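Side-chain contacts in tyrocidine synthase 2 (Brevibacillus parabrevis, PDB 6TA8), which belongs to the nonribosomal peptide synthetases, large multidomain enzymes, and is represented here by a two-lobed region of the condensation-domain family: residues V259-N264 with H458-I463; D279-A284 with D453-H458. All coordinates share one frame; numbering follows the deposited sequence.

Contact 1 (V259-N264 with H458-I463)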
ATOM      1  N   VAL A 259      -0.980  11.613  21.201  1.00 58.84           N
ATOM      2  CA  VAL A 259      -0.114  12.518  20.444  1.00 64.50           C
ATOM      3  C   VAL A 259       1.144  12.914  21.221  1.00 63.86           C
ATOM      4  O   VAL A 259       2.130  13.309  20.584  1.00 61.66           O
ATOM      5  CB  VAL A 259      -0.889  13.761  19.961  1.00 64.48           C
ATOM      6  CG1 VAL A 259      -2.256  13.367  19.428  1.00 53.45           C
ATOM      7  CG2 VAL A 259      -1.019  14.817  21.047  1.00 65.40           C
ATOM      8  N   PRO A 260       1.196  12.841  22.562  1.00 64.28           N
ATOM      9  CA  PRO A 260       2.512  12.959  23.208  1.00 63.83           C
ATOM     10  C   PRO A 260       3.366  11.714  23.044  1.00 69.59           C
ATOM     11  O   PRO A 260       4.594  11.827  22.955  1.00 72.42           O
ATOM     12  CB  PRO A 260       2.169  13.219  24.683  1.00 71.13           C
ATOM     13  CG  PRO A 260       0.770  13.707  24.669  1.00 63.15           C
ATOM     14  CD  PRO A 260       0.125  12.934  23.572  1.00 65.09           C
ATOM     15  N   GLN A 261       2.753  10.528  23.007  1.00 64.83           N
ATOM     16  CA  GLN A 261       3.521   9.306  22.796  1.00 63.00           C
ATOM     17  C   GLN A 261       4.054   9.215  21.372  1.00 65.09           C
ATOM     18  O   GLN A 261       5.127   8.644  21.150  1.00 66.71           O
ATOM     19  CB  GLN A 261       2.663   8.080  23.112  1.00 60.12           C
ATOM     20  CG  GLN A 261       2.412   7.848  24.592  1.00 68.21           C
ATOM     21  CD  GLN A 261       1.278   6.871  24.839  1.00 62.46           C
ATOM     22  OE1 GLN A 261       0.468   6.606  23.951  1.00 58.73           O
ATOM     23  NE2 GLN A 261       1.215   6.329  26.050  1.00 58.47           N
ATOM     24  N   THR A 262       3.325   9.772  20.403  1.00 66.61           N
ATOM     25  CA  THR A 262       3.746   9.681  19.009  1.00 67.94           C
ATOM     26  C   THR A 262       4.906  10.621  18.707  1.00 64.39           C
ATOM     27  O   THR A 262       5.869  10.224  18.040  1.00 67.44           O
ATOM     28  CB  THR A 262       2.567   9.980  18.082  1.00 57.13           C
ATOM     29  OG1 THR A 262       1.429   9.211  18.487  1.00 63.35           O
ATOM     30  CG2 THR A 262       2.919   9.630  16.646  1.00 59.73           C
ATOM     31  N   GLU A 263       4.834  11.868  19.179  1.00 67.69           N
ATOM     32  CA  GLU A 263       5.917  12.813  18.930  1.00 73.08           C
ATOM     33  C   GLU A 263       7.199  12.399  19.639  1.00 69.13           C
ATOM     34  O   GLU A 263       8.297  12.672  19.141  1.00 71.93           O
ATOM     35  CB  GLU A 263       5.502  14.222  19.353  1.00 71.88           C
ATOM     36  CG  GLU A 263       4.942  15.065  18.218  1.00 75.15           C
ATOM     37  CD  GLU A 263       5.999  15.448  17.199  1.00 85.25           C
ATOM     38  OE1 GLU A 263       7.125  15.796  17.611  1.00 85.73           O
ATOM     39  OE2 GLU A 263       5.704  15.397  15.985  1.00 83.52           O
ATOM     40  N   ASN A 264       7.082  11.749  20.801  1.00 70.44           N
ATOM     41  CA  ASN A 264       8.255  11.146  21.424  1.00 73.22           C
ATOM     42  C   ASN A 264       8.861  10.084  20.516  1.00 76.03           C
ATOM     43  O   ASN A 264      10.088   9.982  20.393  1.00 78.12           O
ATOM     44  CB  ASN A 264       7.882  10.543  22.779  1.00 74.34           C
ATOM     45  CG  ASN A 264       7.697  11.594  23.856  1.00 77.50           C
ATOM     46  OD1 ASN A 264       7.545  12.781  23.564  1.00 77.85           O
ATOM     47  ND2 ASN A 264       7.708  11.161  25.112  1.00 65.75           N
ATOM     48  N   HIS A 458       4.954  -3.184  24.087  1.00 58.50           N
ATOM     49  CA  HIS A 458       6.341  -3.142  23.643  1.00 54.66           C
ATOM     50  C   HIS A 458       6.695  -1.848  22.929  1.00 54.23           C
ATOM     51  O   HIS A 458       7.850  -1.417  22.990  1.00 63.34           O
ATOM     52  CB  HIS A 458       6.641  -4.330  22.723  1.00 48.47           C
ATOM     53  CG  HIS A 458       6.714  -5.642  23.439  1.00 49.49           C
ATOM     54  ND1 HIS A 458       5.676  -6.549  23.439  1.00 61.14           N
ATOM     55  CD2 HIS A 458       7.699  -6.198  24.183  1.00 50.39           C
ATOM     56  CE1 HIS A 458       6.020  -7.608  24.149  1.00 60.21           C
ATOM     57  NE2 HIS A 458       7.243  -7.421  24.611  1.00 53.56           N
ATOM     58  N   LEU A 459       5.731  -1.218  22.250  1.00 56.42           N
ATOM     59  CA  LEU A 459       5.975   0.097  21.668  1.00 52.76           C
ATOM     60  C   LEU A 459       6.208   1.135  22.758  1.00 52.73           C
ATOM     61  O   LEU A 459       7.134   1.950  22.669  1.00 62.67           O
ATOM     62  CB  LEU A 459       4.802   0.506  20.778  1.00 49.38           C
ATOM     63  CG  LEU A 459       4.740  -0.108  19.379  1.00 52.40           C
ATOM     64  CD1 LEU A 459       3.468   0.323  18.664  1.00 53.75           C
ATOM     65  CD2 LEU A 459       5.969   0.275  18.574  1.00 58.14           C
ATOM     66  N   LEU A 460       5.372   1.119  23.799  1.00 58.04           N
ATOM     67  CA  LEU A 460       5.568   2.032  24.920  1.00 61.55           C
ATOM     68  C   LEU A 460       6.847   1.716  25.680  1.00 60.93           C
ATOM     69  O   LEU A 460       7.484   2.626  26.225  1.00 64.08           O
ATOM     70  CB  LEU A 460       4.363   1.973  25.859  1.00 56.53           C
ATOM     71  CG  LEU A 460       3.001   2.266  25.229  1.00 52.40           C
ATOM     72  CD1 LEU A 460       1.881   1.975  26.215  1.00 55.24           C
ATOM     73  CD2 LEU A 460       2.937   3.705  24.744  1.00 54.51           C
ATOM     74  N   GLY A 461       7.241   0.443  25.730  1.00 61.94           N
ATOM     75  CA  GLY A 461       8.474   0.085  26.407  1.00 57.60           C
ATOM     76  C   GLY A 461       9.714   0.537  25.666  1.00 64.25           C
ATOM     77  O   GLY A 461      10.742   0.821  26.286  1.00 77.44           O
ATOM     78  N   ILE A 462       9.640   0.616  24.335  1.00 60.15           N
ATOM     79  CA  ILE A 462      10.795   1.038  23.551  1.00 71.71           C
ATOM     80  C   ILE A 462      10.983   2.548  23.633  1.00 74.18           C
ATOM     81  O   ILE A 462      12.105   3.033  23.820  1.00 73.99           O
ATOM     82  CB  ILE A 462      10.651   0.559  22.094  1.00 72.63           C
ATOM     83  CG1 ILE A 462      10.880  -0.951  22.003  1.00 65.67           C
ATOM     84  CG2 ILE A 462      11.624   1.294  21.187  1.00 65.14           C
ATOM     85  CD1 ILE A 462      10.720  -1.508  20.607  1.00 59.15           C
ATOM     86  N   ILE A 463       9.898   3.315  23.499  1.00 64.87           N
ATOM     87  CA  ILE A 463      10.023   4.770  23.526  1.00 69.88           C
ATOM     88  C   ILE A 463      10.450   5.255  24.905  1.00 73.70           C
ATOM     89  O   ILE A 463      11.188   6.240  25.020  1.00 80.48           O
ATOM     90  CB  ILE A 463       8.708   5.435  23.074  1.00 67.02           C
ATOM     91  CG1 ILE A 463       7.547   5.012  23.975  1.00 73.05           C
ATOM     92  CG2 ILE A 463       8.410   5.085  21.627  1.00 70.66           C
ATOM     93  CD1 ILE A 463       6.556   6.121  24.259  1.00 62.68           C
TER
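Gln261 and Leu460 mark where two helices come nearest, with their CA atoms 7.8 Å apart. Segment 259-264 starts the short helix that follows edge strand 250-256, and segment 458-463 belongs to the long helix 445-466, which is kinked where the N of His458 and the N of Gly461 lack a bond to the preceding turn. This is light helix-helix packing within a condensation-domain fold, made by a few side chains, one of them against backbone, and burying 163 Å² in all.

Gln261 points toward the long helix. Its CG stands anti to its carbonyl carbon (chi1 -73°) and the chain beyond is extended, which carries the terminal amide up to the side of Leu460. There the amide is met over its flat side by one methyl branch: CD2 of Leu460 lies 3.4 Å from NE2 and 3.6 Å from CD of Gln261. OE1 accepts from the backbone N of Thr258, just before the segment, which probably helps fix the rotation of the amide. The pairing is therefore apolar methyl against a pi surface, with the polar oxygen engaged at the helix start.

One turn further along, Ile463 also points across, and it touches Val269 as well. Asn264 in turn faces the long helix and touches Met467, so the seam continues toward the end of helix 445-466. Thr262, on the far side of its helix, ties OG1 to Leu432 N of strand 431-439. The Ile463 approach is looser than that of Leu460: its CD1 methyl stops 4.3 Å from the backbone O of Gln261.

Contact 2 (D279-A284 with D453-H458); sequences DLLLTA and DSYRKH
Tyr455 reaches across to the backbone of the facing helix, where its OH donates a hydrogen bond of 2.9 Å to the carbonyl O of Leu281. Its CG lies anti to its backbone N (chi1 -172°), which sends the ring out across the gap. The hydroxyl comes in well bent from the C=O direction, at 118° measured at the oxygen, and tilted from the carbonyl plane, while that oxygen lies at the edge of the ring and in its plane. Farther back along the same edge, CD1 of Tyr455 sits 3.3 Å from the O of Ala284. The carbonyls of Leu281 and Ala284, three residues and so nearly one helical turn apart, thus line one ring edge. Apolar contacts fill in around them: CE1 of Tyr455 is 3.7 Å from CB of Ala284, and CB and CD2 of Leu281 both lie against the hydroxyl from one side.

Ala284, whose CA is 5.2 Å from the CA of His458, presents only a methyl at the nearest point, consistent with the short backbone approach. Its CB also meets CB of His458 at 3.8 Å, and the local axes approach to 9.6 Å, with an angle of 129° between their N-to-C directions.

Behind this first shell, each helix braces itself. The imidazole of His458 folds back along its own helix, ND1 donating to the O of Ser454 at 2.7 Å; it thereby takes up a carbonyl that the backbone N of His458, at the kink, leaves without its helical partner. On the other helix, Thr283 OG1 and Thr283 N grip the O of Asp279 from opposite faces of its plane.

Farther out, Phe385 of strand 383-390 packs on both Leu281 and Tyr455, so the sheet backs both helices, while helix 339-351 covers the 279-284 side at Thr283 and Asp279.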
ATOM      1  N   ASP A 279      12.511   0.176  11.938  1.00 59.26           N
ATOM      2  CA  ASP A 279      13.306  -0.595  12.888  1.00 54.35           C
ATOM      3  C   ASP A 279      12.550  -0.812  14.194  1.00 57.40           C
ATOM      4  O   ASP A 279      12.491  -1.933  14.711  1.00 54.00           O
ATOM      5  CB  ASP A 279      14.639   0.108  13.150  1.00 62.40           C
ATOM      6  CG  ASP A 279      15.561   0.083  11.946  1.00 68.84           C
ATOM      7  OD1 ASP A 279      15.458  -0.862  11.136  1.00 63.74           O
ATOM      8  OD2 ASP A 279      16.389   1.009  11.811  1.00 70.38           O
ATOM      9  N   LEU A 280      11.962   0.253  14.741  1.00 53.53           N
ATOM     10  CA  LEU A 280      11.281   0.152  16.028  1.00 53.19           C
ATOM     11  C   LEU A 280       9.944  -0.570  15.908  1.00 57.89           C
ATOM     12  O   LEU A 280       9.551  -1.304  16.822  1.00 59.71           O
ATOM     13  CB  LEU A 280      11.083   1.545  16.624  1.00 59.21           C
ATOM     14  CG  LEU A 280      12.344   2.404  16.740  1.00 60.10           C
ATOM     15  CD1 LEU A 280      12.013   3.776  17.305  1.00 68.78           C
ATOM     16  CD2 LEU A 280      13.392   1.705  17.593  1.00 52.76           C
ATOM     17  N   LEU A 281       9.234  -0.378  14.795  1.00 56.99           N
ATOM     18  CA  LEU A 281       7.932  -1.017  14.632  1.00 51.37           C
ATOM     19  C   LEU A 281       8.060  -2.521  14.437  1.00 54.89           C
ATOM     20  O   LEU A 281       7.186  -3.277  14.879  1.00 52.26           O
ATOM     21  CB  LEU A 281       7.182  -0.394  13.455  1.00 54.70           C
ATOM     22  CG  LEU A 281       6.681   1.038  13.654  1.00 56.41           C
ATOM     23  CD1 LEU A 281       5.858   1.487  12.457  1.00 55.56           C
ATOM     24  CD2 LEU A 281       5.874   1.152  14.937  1.00 55.85           C
ATOM     25  N   LEU A 282       9.130  -2.976  13.781  1.00 51.57           N
ATOM     26  CA  LEU A 282       9.315  -4.408  13.575  1.00 53.71           C
ATOM     27  C   LEU A 282       9.905  -5.092  14.802  1.00 57.92           C
ATOM     28  O   LEU A 282       9.664  -6.286  15.016  1.00 55.69           O
ATOM     29  CB  LEU A 282      10.203  -4.657  12.355  1.00 53.51           C
ATOM     30  CG  LEU A 282       9.559  -4.393  10.992  1.00 53.04           C
ATOM     31  CD1 LEU A 282      10.503  -4.784   9.864  1.00 52.09           C
ATOM     32  CD2 LEU A 282       8.235  -5.133  10.870  1.00 45.22           C
ATOM     33  N   THR A 283      10.674  -4.360  15.611  1.00 58.64           N
ATOM     34  CA  THR A 283      11.207  -4.932  16.843  1.00 59.28           C
ATOM     35  C   THR A 283      10.089  -5.225  17.834  1.00 52.42           C
ATOM     36  O   THR A 283      10.009  -6.328  18.389  1.00 51.91           O
ATOM     37  CB  THR A 283      12.239  -3.986  17.458  1.00 59.05           C
ATOM     38  OG1 THR A 283      13.288  -3.740  16.513  1.00 58.19           O
ATOM     39  CG2 THR A 283      12.834  -4.594  18.720  1.00 54.87           C
ATOM     40  N   ALA A 284       9.210  -4.246  18.068  1.00 54.79           N
ATOM     41  CA  ALA A 284       8.058  -4.469  18.932  1.00 55.58           C
ATOM     42  C   ALA A 284       7.090  -5.488  18.349  1.00 49.69           C
ATOM     43  O   ALA A 284       6.339  -6.113  19.105  1.00 61.26           O
ATOM     44  CB  ALA A 284       7.331  -3.148  19.191  1.00 46.15           C
ATOM     45  N   ASP A 453      -2.641  -5.750  22.168  1.00 53.57           N
ATOM     46  CA  ASP A 453      -2.241  -5.216  23.464  1.00 60.91           C
ATOM     47  C   ASP A 453      -0.800  -5.579  23.796  1.00 57.32           C
ATOM     48  O   ASP A 453      -0.116  -4.821  24.492  1.00 53.65           O
ATOM     49  CB  ASP A 453      -3.187  -5.717  24.557  1.00 59.97           C
ATOM     50  CG  ASP A 453      -4.607  -5.214  24.374  1.00 68.77           C
ATOM     51  OD1 ASP A 453      -4.839  -4.404  23.451  1.00 71.63           O
ATOM     52  OD2 ASP A 453      -5.493  -5.630  25.151  1.00 70.92           O
ATOM     53  N   SER A 454      -0.324  -6.729  23.311  1.00 54.98           N
ATOM     54  CA  SER A 454       1.084  -7.073  23.479  1.00 52.82           C
ATOM     55  C   SER A 454       1.971  -6.247  22.557  1.00 59.48           C
ATOM     56  O   SER A 454       3.139  -5.999  22.880  1.00 54.43           O
ATOM     57  CB  SER A 454       1.296  -8.566  23.223  1.00 52.00           C
ATOM     58  OG  SER A 454       0.550  -9.351  24.138  1.00 57.30           O
ATOM     59  N   TYR A 455       1.437  -5.817  21.412  1.00 56.81           N
ATOM     60  CA  TYR A 455       2.197  -4.954  20.514  1.00 55.07           C
ATOM     61  C   TYR A 455       2.321  -3.542  21.070  1.00 53.59           C
ATOM     62  O   TYR A 455       3.317  -2.858  20.805  1.00 56.68           O
ATOM     63  CB  TYR A 455       1.537  -4.934  19.134  1.00 55.63           C
ATOM     64  CG  TYR A 455       2.335  -4.222  18.065  1.00 50.03           C
ATOM     65  CD1 TYR A 455       3.716  -4.347  18.001  1.00 55.72           C
ATOM     66  CD2 TYR A 455       1.704  -3.432  17.112  1.00 48.83           C
ATOM     67  CE1 TYR A 455       4.446  -3.698  17.023  1.00 49.74           C
ATOM     68  CE2 TYR A 455       2.426  -2.782  16.131  1.00 56.83           C
ATOM     69  CZ  TYR A 455       3.797  -2.919  16.091  1.00 50.10           C
ATOM     70  OH  TYR A 455       4.521  -2.274  15.116  1.00 53.63           O
ATOM     71  N   ARG A 456       1.333  -3.092  21.844  1.00 51.01           N
ATOM     72  CA  ARG A 456       1.394  -1.760  22.434  1.00 55.45           C
ATOM     73  C   ARG A 456       2.312  -1.727  23.651  1.00 59.23           C
ATOM     74  O   ARG A 456       3.063  -0.763  23.838  1.00 53.33           O
ATOM     75  CB  ARG A 456      -0.010  -1.286  22.808  1.00 48.68           C
ATOM     76  CG  ARG A 456      -0.034  -0.107  23.764  1.00 50.70           C
ATOM     77  CD  ARG A 456      -1.369   0.610  23.724  1.00 53.53           C
ATOM     78  NE  ARG A 456      -2.490  -0.317  23.843  1.00 59.25           N
ATOM     79  CZ  ARG A 456      -3.764   0.035  23.710  1.00 56.07           C
ATOM     80  NH1 ARG A 456      -4.082   1.297  23.453  1.00 52.81           N
ATOM     81  NH2 ARG A 456      -4.722  -0.874  23.835  1.00 59.50           N
ATOM     82  N   LYS A 457       2.272  -2.771  24.484  1.00 56.60           N
ATOM     83  CA  LYS A 457       3.116  -2.816  25.671  1.00 55.05           C
ATOM     84  C   LYS A 457       4.599  -2.890  25.337  1.00 57.69           C
ATOM     85  O   LYS A 457       5.428  -2.677  26.229  1.00 59.64           O
ATOM     86  CB  LYS A 457       2.724  -4.003  26.556  1.00 57.36           C
ATOM     87  CG  LYS A 457       3.246  -5.350  26.084  1.00 59.39           C
ATOM     88  CD  LYS A 457       3.505  -6.275  27.263  1.00 58.46           C
ATOM     89  CE  LYS A 457       3.756  -7.705  26.809  1.00 63.29           C
ATOM     90  NZ  LYS A 457       2.511  -8.365  26.324  1.00 55.50           N
ATOM     91  N   HIS A 458       4.954  -3.184  24.087  1.00 58.50           N
ATOM     92  CA  HIS A 458       6.341  -3.142  23.643  1.00 54.66           C
ATOM     93  C   HIS A 458       6.695  -1.848  22.929  1.00 54.23           C
ATOM     94  O   HIS A 458       7.850  -1.417  22.990  1.00 63.34           O
ATOM     95  CB  HIS A 458       6.641  -4.330  22.723  1.00 48.47           C
ATOM     96  CG  HIS A 458       6.714  -5.642  23.439  1.00 49.49           C
ATOM     97  ND1 HIS A 458       5.676  -6.549  23.439  1.00 61.14           N
ATOM     98  CD2 HIS A 458       7.699  -6.198  24.183  1.00 50.39           C
ATOM     99  CE1 HIS A 458       6.020  -7.608  24.149  1.00 60.21           C
ATOM    100  NE2 HIS A 458       7.243  -7.421  24.611  1.00 53.56           N
TER

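In the fold
Taken together, the two contacts illustrate how one long helix can serve two neighbours with different faces. Helix 445-466 enters both, yet contact 2 is a buried seam with a hydrogen bond, whereas contact 1 is more open and rests on packing. His458 ends 453-458 and begins 458-463, but only in contact 2 does it touch the partner segment. The centres lie about 10 Å apart. Leu459 and Ile462, within 458-463, face helix 277-293 instead of helix 259-267: CD2 of Leu459 is 3.7 Å from CB of Ala284 and equally far from CD2 of Leu281, and CD1 of Ile462 comes within 4.0 Å of Ala284 CB. Helices 259-267 and 277-293 thus both pack on the same long helix.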